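Local coordinates for protein homocysteine S-methyltransferase (Escherichia coli, PDB 5DMM) that catalyses methyl transfer from S-methylmethionine, or less efficiently S-adenosylmethionine, to homocysteine, yielding methionine, and uses zinc as its cofactor, at residues Ala9-Asp12 and Ile16-Leu19; Lys94-Ala99 and Ala160-Leu165; Ser174-Leu179 and Val213-Gly218. All blocks are in the same frame, centred on the assembly; numbering follows the deposited sequence.

From the N terminus, interaction 1 comes first: a short loop, with three residues between the two segments, brings helix 8-11 against strand 17-18, the first strand of the barrel. Interaction 2 closes a much longer excursion of 60 residues, setting helix 85-109 against the turn that leads from helix 143-159 into strand 164-170. Interaction 3 opens shortly afterwards, because helix 173-183 follows that strand, and it closes 33 residues later on helix 209-217. The three contacts therefore run in series, with none nested or crossed. Their centres lie about 19 to 24 Å apart, and interactions 1 and 2 both reach the one parallel sheet, whereas interaction 3 joins two helices outside it.

Interaction 1: residues Ala9-Asp12 and Ile16-Leu19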
ATOM      1  N   ALA A   9      16.388  -2.472  -9.305  1.00 34.47           N
ATOM      2  CA  ALA A   9      17.579  -2.972  -8.626  1.00 37.80           C
ATOM      3  C   ALA A   9      17.275  -4.243  -7.841  1.00 36.12           C
ATOM      4  O   ALA A   9      18.015  -5.227  -7.922  1.00 36.03           O
ATOM      5  CB  ALA A   9      18.149  -1.909  -7.703  1.00 43.58           C
ATOM      6  N   LEU A  10      16.179  -4.222  -7.087  1.00 29.42           N
ATOM      7  CA  LEU A  10      15.783  -5.385  -6.306  1.00 35.34           C
ATOM      8  C   LEU A  10      15.301  -6.524  -7.205  1.00 29.76           C
ATOM      9  O   LEU A  10      15.636  -7.685  -6.972  1.00 30.19           O
ATOM     10  CB  LEU A  10      14.691  -5.013  -5.297  1.00 27.85           C
ATOM     11  CG  LEU A  10      15.153  -4.300  -4.021  1.00 27.72           C
ATOM     12  CD1 LEU A  10      13.951  -3.862  -3.206  1.00 29.43           C
ATOM     13  CD2 LEU A  10      16.045  -5.197  -3.184  1.00 28.62           C
ATOM     14  N   LEU A  11      14.522  -6.197  -8.229  1.00 26.36           N
ATOM     15  CA  LEU A  11      13.929  -7.245  -9.067  1.00 30.40           C
ATOM     16  C   LEU A  11      14.932  -7.807 -10.075  1.00 30.62           C
ATOM     17  O   LEU A  11      14.685  -8.851 -10.673  1.00 31.53           O
ATOM     18  CB  LEU A  11      12.681  -6.727  -9.785  1.00 27.77           C
ATOM     19  CG  LEU A  11      11.455  -6.432  -8.902  1.00 23.96           C
ATOM     20  CD1 LEU A  11      10.225  -6.158  -9.759  1.00 25.86           C
ATOM     21  CD2 LEU A  11      11.168  -7.537  -7.892  1.00 23.61           C
ATOM     22  N   ASP A  12      16.061  -7.127 -10.256  1.00 30.08           N
ATOM     23  CA  ASP A  12      17.144  -7.674 -11.069  1.00 33.90           C
ATOM     24  C   ASP A  12      17.921  -8.744 -10.303  1.00 39.37           C
ATOM     25  O   ASP A  12      18.674  -9.508 -10.900  1.00 40.61           O
ATOM     26  CB  ASP A  12      18.113  -6.575 -11.525  1.00 38.78           C
ATOM     27  CG  ASP A  12      17.538  -5.691 -12.623  1.00 43.40           C
ATOM     28  OD1 ASP A  12      16.426  -5.980 -13.114  1.00 44.34           O
ATOM     29  OD2 ASP A  12      18.205  -4.702 -13.002  1.00 47.36           O
ATOM     30  N   ILE A  16      11.436 -12.498  -5.706  1.00 22.74           N
ATOM     31  CA  ILE A  16      10.423 -11.983  -4.783  1.00 21.68           C
ATOM     32  C   ILE A  16      10.941 -10.803  -3.966  1.00 23.59           C
ATOM     33  O   ILE A  16      12.057 -10.855  -3.451  1.00 25.64           O
ATOM     34  CB  ILE A  16       9.939 -13.089  -3.791  1.00 25.25           C
ATOM     35  CG1 ILE A  16       9.317 -14.267  -4.547  1.00 29.64           C
ATOM     36  CG2 ILE A  16       8.947 -12.520  -2.770  1.00 29.61           C
ATOM     37  CD1 ILE A  16       8.276 -13.858  -5.549  1.00 25.71           C
ATOM     38  N   LEU A  17      10.122  -9.755  -3.873  1.00 16.91           N
ATOM     39  CA  LEU A  17      10.330  -8.613  -2.986  1.00 22.60           C
ATOM     40  C   LEU A  17       9.293  -8.686  -1.869  1.00 18.62           C
ATOM     41  O   LEU A  17       8.095  -8.681  -2.152  1.00 20.88           O
ATOM     42  CB  LEU A  17      10.178  -7.306  -3.777  1.00 21.00           C
ATOM     43  CG  LEU A  17      10.707  -5.955  -3.324  1.00 28.80           C
ATOM     44  CD1 LEU A  17      10.758  -5.040  -4.544  1.00 27.48           C
ATOM     45  CD2 LEU A  17       9.840  -5.354  -2.225  1.00 26.62           C
ATOM     46  N   LEU A  18       9.716  -8.737  -0.606  1.00 15.59           N
ATOM     47  CA  LEU A  18       8.730  -8.863   0.464  1.00 13.75           C
ATOM     48  C   LEU A  18       8.233  -7.495   0.923  1.00 15.11           C
ATOM     49  O   LEU A  18       9.016  -6.567   1.113  1.00 14.41           O
ATOM     50  CB  LEU A  18       9.293  -9.641   1.669  1.00 14.59           C
ATOM     51  CG  LEU A  18       9.529 -11.143   1.461  1.00 17.60           C
ATOM     52  CD1 LEU A  18      10.012 -11.760   2.762  1.00 18.83           C
ATOM     53  CD2 LEU A  18       8.262 -11.853   0.970  1.00 15.10           C
ATOM     54  N   LEU A  19       6.921  -7.379   1.079  1.00 14.11           N
ATOM     55  CA  LEU A  19       6.324  -6.179   1.654  1.00 13.70           C
ATOM     56  C   LEU A  19       6.216  -6.355   3.159  1.00 14.94           C
ATOM     57  O   LEU A  19       6.757  -7.314   3.719  1.00 16.16           O
ATOM     58  CB  LEU A  19       4.953  -5.908   1.033  1.00 12.88           C
ATOM     59  CG  LEU A  19       4.966  -5.835  -0.497  1.00 17.58           C
ATOM     60  CD1 LEU A  19       3.573  -5.538  -1.053  1.00 16.97           C
ATOM     61  CD2 LEU A  19       5.967  -4.796  -0.963  1.00 17.72           C
TER
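Leu10 and Leu11 meet Leu17 without any ring or other flat side chain between them, so faces and edges give way to branched methyl groups. The site is the N-terminal end of a TIM barrel, where short helix 8-11 sits against the first strand, 17-18. Leu17 carries the contact through one branch. With its CG anti to the backbone N (chi1 -161°), CD1 projects to the helix, 3.7 Å from Leu10 CD1. The two chains run at about a right angle, and Leu10 CD1 also lies 3.9 Å from Leu17 CG, so the methyl rests on the fork as well as on the branch end. From its root, Leu10 CB adds a further approach of 4.0 Å to Leu17 CD1. Leu11 stands farther off: its CD2 is 4.2 Å from Leu17 CD1, again with the chains crossed.

The neighbours place this apolar cluster at the end of the barrel where the strands begin. Leu10 also touches Gln64 and Thr115, and Leu11 touches Pro249, residues just ahead of three other strands; Leu17 packs on Cys65, whereas Leu18 faces helix 300-309. A polar tie joins the helix to the eighth strand, where Arg290 NH2 is hydrogen-bonded to Leu11 O.

Interaction 2: residues Lys94-Ala99 and Ala160-Leu165; sequences KSVELA and AGADLL
Val96 of helix 85-109 presses both its methyls and its CB against the turn at Ala160-Ala162, which ends helix 143-159 and leads toward strand 164-170 of the TIM barrel. That turn is a Schellman motif: Gly161, with phi at 96°, is the first residue to leave the helix. The close part of the contact is small. Val96 CB lies 3.7 Å from Ala160 CB, and Val96 CG2 is 3.9 Å from the same methyl. Because CG1 is anti to the backbone N (chi1 -176°), it reaches past the Ala160 methyl to the main chain, 3.6 Å from both Ala160 O and Ala162 N. One valine thus touches both a methyl and the peptide backbone of the turn.

Packing thins beyond these approaches. Val96 CG1 is 4.4 Å from Ala162 CB, and on the partly exposed flank Glu97 CB stays 6.0 Å from Ala160 CB, while Glu97 OE2 forms a long, weak ion pair with Lys101. Just before the strand, Asp163 OD2 makes a salt bridge with Arg103 NH1 and a hydrogen bond with Val118 N. Arg100 of helix 85-109 adds a weak hydrogen bond from NH1 to Ala160 O.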
ATOM      1  N   LYS A  94       5.296  12.993   8.155  1.00 16.97           N
ATOM      2  CA  LYS A  94       5.807  12.303   9.335  1.00 16.49           C
ATOM      3  C   LYS A  94       5.731  10.779   9.196  1.00 14.97           C
ATOM      4  O   LYS A  94       6.626  10.071   9.654  1.00 16.52           O
ATOM      5  CB  LYS A  94       5.036  12.736  10.574  1.00 16.68           C
ATOM      6  CG  LYS A  94       5.523  12.090  11.860  1.00 21.60           C
ATOM      7  CD  LYS A  94       6.898  12.604  12.252  1.00 27.26           C
ATOM      8  CE  LYS A  94       7.182  12.360  13.730  1.00 34.40           C
ATOM      9  NZ  LYS A  94       6.286  13.161  14.609  1.00 36.70           N
ATOM     10  N   SER A  95       4.673  10.288   8.555  1.00 15.01           N
ATOM     11  CA  SER A  95       4.496   8.844   8.385  1.00 14.56           C
ATOM     12  C   SER A  95       5.639   8.267   7.551  1.00 14.98           C
ATOM     13  O   SER A  95       6.063   7.129   7.782  1.00 15.77           O
ATOM     14  CB  SER A  95       3.130   8.515   7.752  1.00 17.19           C
ATOM     15  OG  SER A  95       3.109   8.732   6.347  1.00 15.86           O
ATOM     16  N   VAL A  96       6.136   9.060   6.601  1.00 16.49           N
ATOM     17  CA  VAL A  96       7.273   8.685   5.761  1.00 17.16           C
ATOM     18  C   VAL A  96       8.564   8.785   6.551  1.00 17.11           C
ATOM     19  O   VAL A  96       9.415   7.912   6.477  1.00 15.76           O
ATOM     20  CB  VAL A  96       7.395   9.577   4.513  1.00 15.16           C
ATOM     21  CG1 VAL A  96       8.553   9.085   3.606  1.00 15.89           C
ATOM     22  CG2 VAL A  96       6.090   9.579   3.735  1.00 15.12           C
ATOM     23  N   GLU A  97       8.698   9.864   7.311  1.00 15.67           N
ATOM     24  CA  GLU A  97       9.886  10.084   8.117  1.00 17.25           C
ATOM     25  C   GLU A  97      10.123   8.922   9.089  1.00 15.36           C
ATOM     26  O   GLU A  97      11.252   8.468   9.250  1.00 17.53           O
ATOM     27  CB  GLU A  97       9.756  11.409   8.879  1.00 20.39           C
ATOM     28  CG  GLU A  97      10.953  11.791   9.718  1.00 27.23           C
ATOM     29  CD  GLU A  97      10.665  13.017  10.585  1.00 38.58           C
ATOM     30  OE1 GLU A  97       9.978  13.949  10.103  1.00 42.40           O
ATOM     31  OE2 GLU A  97      11.102  13.040  11.760  1.00 50.25           O
ATOM     32  N   LEU A  98       9.057   8.437   9.720  1.00 15.17           N
ATOM     33  CA  LEU A  98       9.195   7.367  10.713  1.00 17.40           C
ATOM     34  C   LEU A  98       9.617   6.064  10.053  1.00 16.08           C
ATOM     35  O   LEU A  98      10.390   5.300  10.629  1.00 14.34           O
ATOM     36  CB  LEU A  98       7.894   7.160  11.485  1.00 15.64           C
ATOM     37  CG  LEU A  98       7.487   8.313  12.402  1.00 15.28           C
ATOM     38  CD1 LEU A  98       6.051   8.127  12.867  1.00 18.61           C
ATOM     39  CD2 LEU A  98       8.438   8.363  13.608  1.00 18.95           C
ATOM     40  N   ALA A  99       9.130   5.810   8.843  1.00 14.82           N
ATOM     41  CA  ALA A  99       9.557   4.605   8.136  1.00 16.11           C
ATOM     42  C   ALA A  99      11.014   4.744   7.692  1.00 16.01           C
ATOM     43  O   ALA A  99      11.781   3.774   7.721  1.00 16.55           O
ATOM     44  CB  ALA A  99       8.641   4.319   6.920  1.00 14.21           C
ATOM     45  N   ALA A 160       8.373  14.182   1.287  1.00 16.43           N
ATOM     46  CA  ALA A 160       8.993  13.584   2.464  1.00 17.73           C
ATOM     47  C   ALA A 160       9.983  12.477   2.075  1.00 20.01           C
ATOM     48  O   ALA A 160      10.688  11.944   2.930  1.00 19.96           O
ATOM     49  CB  ALA A 160       7.933  13.032   3.406  1.00 15.41           C
ATOM     50  N   GLY A 161      10.016  12.120   0.795  1.00 19.74           N
ATOM     51  CA  GLY A 161      10.999  11.164   0.312  1.00 15.55           C
ATOM     52  C   GLY A 161      10.596   9.698   0.199  1.00 19.01           C
ATOM     53  O   GLY A 161      11.458   8.833   0.251  1.00 20.53           O
ATOM     54  N   ALA A 162       9.306   9.411   0.058  1.00 16.70           N
ATOM     55  CA  ALA A 162       8.864   8.064  -0.310  1.00 17.32           C
ATOM     56  C   ALA A 162       9.537   7.611  -1.605  1.00 16.38           C
ATOM     57  O   ALA A 162       9.673   8.409  -2.534  1.00 14.36           O
ATOM     58  CB  ALA A 162       7.344   8.027  -0.471  1.00 16.54           C
ATOM     59  N   ASP A 163       9.958   6.348  -1.664  1.00 16.19           N
ATOM     60  CA  ASP A 163      10.562   5.795  -2.878  1.00 17.36           C
ATOM     61  C   ASP A 163       9.508   5.549  -3.929  1.00 16.59           C
ATOM     62  O   ASP A 163       9.763   5.685  -5.133  1.00 20.40           O
ATOM     63  CB  ASP A 163      11.312   4.496  -2.571  1.00 18.83           C
ATOM     64  CG  ASP A 163      12.426   4.711  -1.579  1.00 23.20           C
ATOM     65  OD1 ASP A 163      13.308   5.553  -1.866  1.00 26.42           O
ATOM     66  OD2 ASP A 163      12.404   4.066  -0.508  1.00 19.98           O
ATOM     67  N   LEU A 164       8.326   5.166  -3.475  1.00 17.07           N
ATOM     68  CA  LEU A 164       7.199   5.022  -4.383  1.00 17.16           C
ATOM     69  C   LEU A 164       5.883   5.133  -3.634  1.00 18.40           C
ATOM     70  O   LEU A 164       5.860   5.233  -2.408  1.00 17.24           O
ATOM     71  CB  LEU A 164       7.268   3.697  -5.133  1.00 20.07           C
ATOM     72  CG  LEU A 164       7.035   2.405  -4.360  1.00 14.00           C
ATOM     73  CD1 LEU A 164       6.966   1.262  -5.379  1.00 23.41           C
ATOM     74  CD2 LEU A 164       8.136   2.113  -3.363  1.00 21.52           C
ATOM     75  N   LEU A 165       4.797   5.141  -4.395  1.00 14.57           N
ATOM     76  CA  LEU A 165       3.462   5.284  -3.854  1.00 13.26           C
ATOM     77  C   LEU A 165       2.757   3.950  -3.940  1.00 16.58           C
ATOM     78  O   LEU A 165       2.764   3.286  -4.987  1.00 16.09           O
ATOM     79  CB  LEU A 165       2.664   6.341  -4.609  1.00 14.21           C
ATOM     80  CG  LEU A 165       3.259   7.749  -4.658  1.00 18.65           C
ATOM     81  CD1 LEU A 165       2.405   8.680  -5.501  1.00 16.33           C
ATOM     82  CD2 LEU A 165       3.391   8.317  -3.245  1.00 13.80           C
TER

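Interaction 3: residues Ser174-Leu179 and Val213-Gly218; sequences SEIEAL and VALLAG
Leu215 reaches across to Glu177, placing CD2 3.6 Å from the glutamate CG and 3.9 Å from its CA. The leucine uses the aliphatic root of the acidic chain, its second methyl, CD1, standing 4.1 Å from Glu177 CG; the two side chains cross at about a right angle. Beyond CG the glutamate chain runs on extended, and no hydrogen bond joins the two segments. Beside this pair, Ile176 turns its CG2 branch toward both leucines, 3.9 Å from Leu216 CD2 and 4.1 Å from Leu215 CD2. That methyl is anti to the backbone N, which leaves the CG1 arm to lie beside the N (chi1 -73°).

These contacts join two neighbouring outer helices of the TIM barrel, 173-183 and 209-217, on either side in sequence of strand 191-197. Their local axes run almost parallel, 8° apart in direction, with a closest approach of 10.6 Å. At such spacing the backbones do not meet, and leucine and isoleucine side chains span the gap; the nearest CA atoms, Glu177 and Leu215, are still 7.5 Å apart.

Strand 191-197 supplies the next layer: Phe195 touches both Ile176 and Leu216, and Phe193 also backs Ile176, so the strand underlies the apolar half of the contact. Farther out, helix 173-183 is held on its other flank through Glu175, whose OE1 is hydrogen-bonded to Tyr139 OH and whose OE2 is hydrogen-bonded to His150 NE2 and Tyr125 N. At the start of the helix, Asn172 OD1 forms hydrogen bonds with Ser174 OG and with Glu175 N.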
ATOM      1  N   SER A 174     -13.097   4.942 -12.068  1.00 21.83           N
ATOM      2  CA  SER A 174     -12.975   6.359 -12.403  1.00 22.09           C
ATOM      3  C   SER A 174     -11.934   7.014 -11.493  1.00 17.52           C
ATOM      4  O   SER A 174     -11.176   7.875 -11.933  1.00 20.99           O
ATOM      5  CB  SER A 174     -14.332   7.077 -12.305  1.00 24.76           C
ATOM      6  OG  SER A 174     -14.770   7.204 -10.963  1.00 34.34           O
ATOM      7  N   GLU A 175     -11.862   6.576 -10.238  1.00 16.66           N
ATOM      8  CA  GLU A 175     -10.845   7.099  -9.323  1.00 17.07           C
ATOM      9  C   GLU A 175      -9.443   6.608  -9.726  1.00 16.41           C
ATOM     10  O   GLU A 175      -8.467   7.351  -9.652  1.00 16.11           O
ATOM     11  CB  GLU A 175     -11.169   6.704  -7.879  1.00 17.74           C
ATOM     12  CG  GLU A 175     -10.071   7.052  -6.875  1.00 15.46           C
ATOM     13  CD  GLU A 175     -10.419   6.640  -5.457  1.00 17.84           C
ATOM     14  OE1 GLU A 175     -11.193   5.671  -5.273  1.00 18.06           O
ATOM     15  OE2 GLU A 175      -9.919   7.298  -4.522  1.00 18.14           O
ATOM     16  N   ILE A 176      -9.349   5.363 -10.181  1.00 14.03           N
ATOM     17  CA  ILE A 176      -8.076   4.840 -10.660  1.00 13.73           C
ATOM     18  C   ILE A 176      -7.554   5.681 -11.831  1.00 17.03           C
ATOM     19  O   ILE A 176      -6.368   6.023 -11.875  1.00 17.21           O
ATOM     20  CB  ILE A 176      -8.205   3.349 -11.056  1.00 16.80           C
ATOM     21  CG1 ILE A 176      -8.324   2.492  -9.779  1.00 17.77           C
ATOM     22  CG2 ILE A 176      -7.009   2.921 -11.893  1.00 16.60           C
ATOM     23  CD1 ILE A 176      -8.812   1.070 -10.024  1.00 18.47           C
ATOM     24  N   GLU A 177      -8.438   6.036 -12.765  1.00 19.28           N
ATOM     25  CA  GLU A 177      -8.070   6.909 -13.884  1.00 20.46           C
ATOM     26  C   GLU A 177      -7.573   8.271 -13.409  1.00 15.72           C
ATOM     27  O   GLU A 177      -6.534   8.759 -13.851  1.00 18.23           O
ATOM     28  CB  GLU A 177      -9.263   7.122 -14.821  1.00 23.40           C
ATOM     29  CG  GLU A 177      -9.917   5.859 -15.325  1.00 30.07           C
ATOM     30  CD  GLU A 177     -11.235   6.129 -16.029  1.00 35.10           C
ATOM     31  OE1 GLU A 177     -11.477   7.290 -16.437  1.00 42.31           O
ATOM     32  OE2 GLU A 177     -12.032   5.178 -16.173  1.00 41.80           O
ATOM     33  N   ALA A 178      -8.345   8.881 -12.518  1.00 16.97           N
ATOM     34  CA  ALA A 178      -8.008  10.187 -11.944  1.00 17.64           C
ATOM     35  C   ALA A 178      -6.641  10.160 -11.273  1.00 15.17           C
ATOM     36  O   ALA A 178      -5.820  11.074 -11.439  1.00 16.75           O
ATOM     37  CB  ALA A 178      -9.075  10.619 -10.944  1.00 17.14           C
ATOM     38  N   LEU A 179      -6.386   9.087 -10.536  1.00 17.57           N
ATOM     39  CA  LEU A 179      -5.113   8.900  -9.847  1.00 15.78           C
ATOM     40  C   LEU A 179      -3.934   8.691 -10.811  1.00 17.17           C
ATOM     41  O   LEU A 179      -2.853   9.233 -10.592  1.00 17.02           O
ATOM     42  CB  LEU A 179      -5.228   7.708  -8.884  1.00 19.29           C
ATOM     43  CG  LEU A 179      -4.429   7.663  -7.587  1.00 23.30           C
ATOM     44  CD1 LEU A 179      -4.565   8.947  -6.810  1.00 21.47           C
ATOM     45  CD2 LEU A 179      -4.901   6.481  -6.724  1.00 18.30           C
ATOM     46  N   VAL A 213      -6.301  -2.929 -16.482  1.00 19.44           N
ATOM     47  CA  VAL A 213      -4.940  -3.181 -16.931  1.00 18.06           C
ATOM     48  C   VAL A 213      -4.643  -2.395 -18.203  1.00 23.27           C
ATOM     49  O   VAL A 213      -3.582  -1.789 -18.337  1.00 20.71           O
ATOM     50  CB  VAL A 213      -4.698  -4.695 -17.187  1.00 17.72           C
ATOM     51  CG1 VAL A 213      -3.352  -4.918 -17.856  1.00 23.31           C
ATOM     52  CG2 VAL A 213      -4.799  -5.484 -15.894  1.00 24.42           C
ATOM     53  N   ALA A 214      -5.594  -2.397 -19.134  1.00 21.79           N
ATOM     54  CA  ALA A 214      -5.415  -1.691 -20.400  1.00 23.18           C
ATOM     55  C   ALA A 214      -5.224  -0.197 -20.154  1.00 25.40           C
ATOM     56  O   ALA A 214      -4.355   0.438 -20.756  1.00 22.44           O
ATOM     57  CB  ALA A 214      -6.603  -1.939 -21.324  1.00 24.91           C
ATOM     58  N   LEU A 215      -6.021   0.357 -19.249  1.00 21.97           N
ATOM     59  CA  LEU A 215      -5.890   1.769 -18.920  1.00 22.72           C
ATOM     60  C   LEU A 215      -4.505   2.076 -18.350  1.00 23.03           C
ATOM     61  O   LEU A 215      -3.796   2.948 -18.854  1.00 22.16           O
ATOM     62  CB  LEU A 215      -6.962   2.195 -17.921  1.00 25.13           C
ATOM     63  CG  LEU A 215      -6.696   3.598 -17.369  1.00 29.59           C
ATOM     64  CD1 LEU A 215      -7.367   4.636 -18.244  1.00 24.68           C
ATOM     65  CD2 LEU A 215      -7.122   3.715 -15.905  1.00 30.71           C
ATOM     66  N   LEU A 216      -4.122   1.334 -17.313  1.00 19.54           N
ATOM     67  CA  LEU A 216      -2.870   1.590 -16.608  1.00 20.18           C
ATOM     68  C   LEU A 216      -1.624   1.268 -17.429  1.00 22.02           C
ATOM     69  O   LEU A 216      -0.546   1.786 -17.137  1.00 20.55           O
ATOM     70  CB  LEU A 216      -2.839   0.803 -15.294  1.00 19.05           C
ATOM     71  CG  LEU A 216      -3.905   1.285 -14.310  1.00 21.01           C
ATOM     72  CD1 LEU A 216      -3.936   0.400 -13.069  1.00 20.35           C
ATOM     73  CD2 LEU A 216      -3.661   2.748 -13.924  1.00 21.79           C
ATOM     74  N   ALA A 217      -1.756   0.425 -18.458  1.00 19.68           N
ATOM     75  CA  ALA A 217      -0.612   0.099 -19.306  1.00 22.08           C
ATOM     76  C   ALA A 217      -0.066   1.326 -20.031  1.00 21.49           C
ATOM     77  O   ALA A 217       1.109   1.366 -20.394  1.00 30.03           O
ATOM     78  CB  ALA A 217      -0.986  -0.971 -20.306  1.00 24.59           C
ATOM     79  N   GLY A 218      -0.921   2.323 -20.236  1.00 24.06           N
ATOM     80  CA  GLY A 218      -0.523   3.564 -20.878  1.00 26.33           C
ATOM     81  C   GLY A 218       0.173   4.574 -19.972  1.00 25.66           C
ATOM     82  O   GLY A 218       0.508   5.665 -20.416  1.00 25.65           O
TER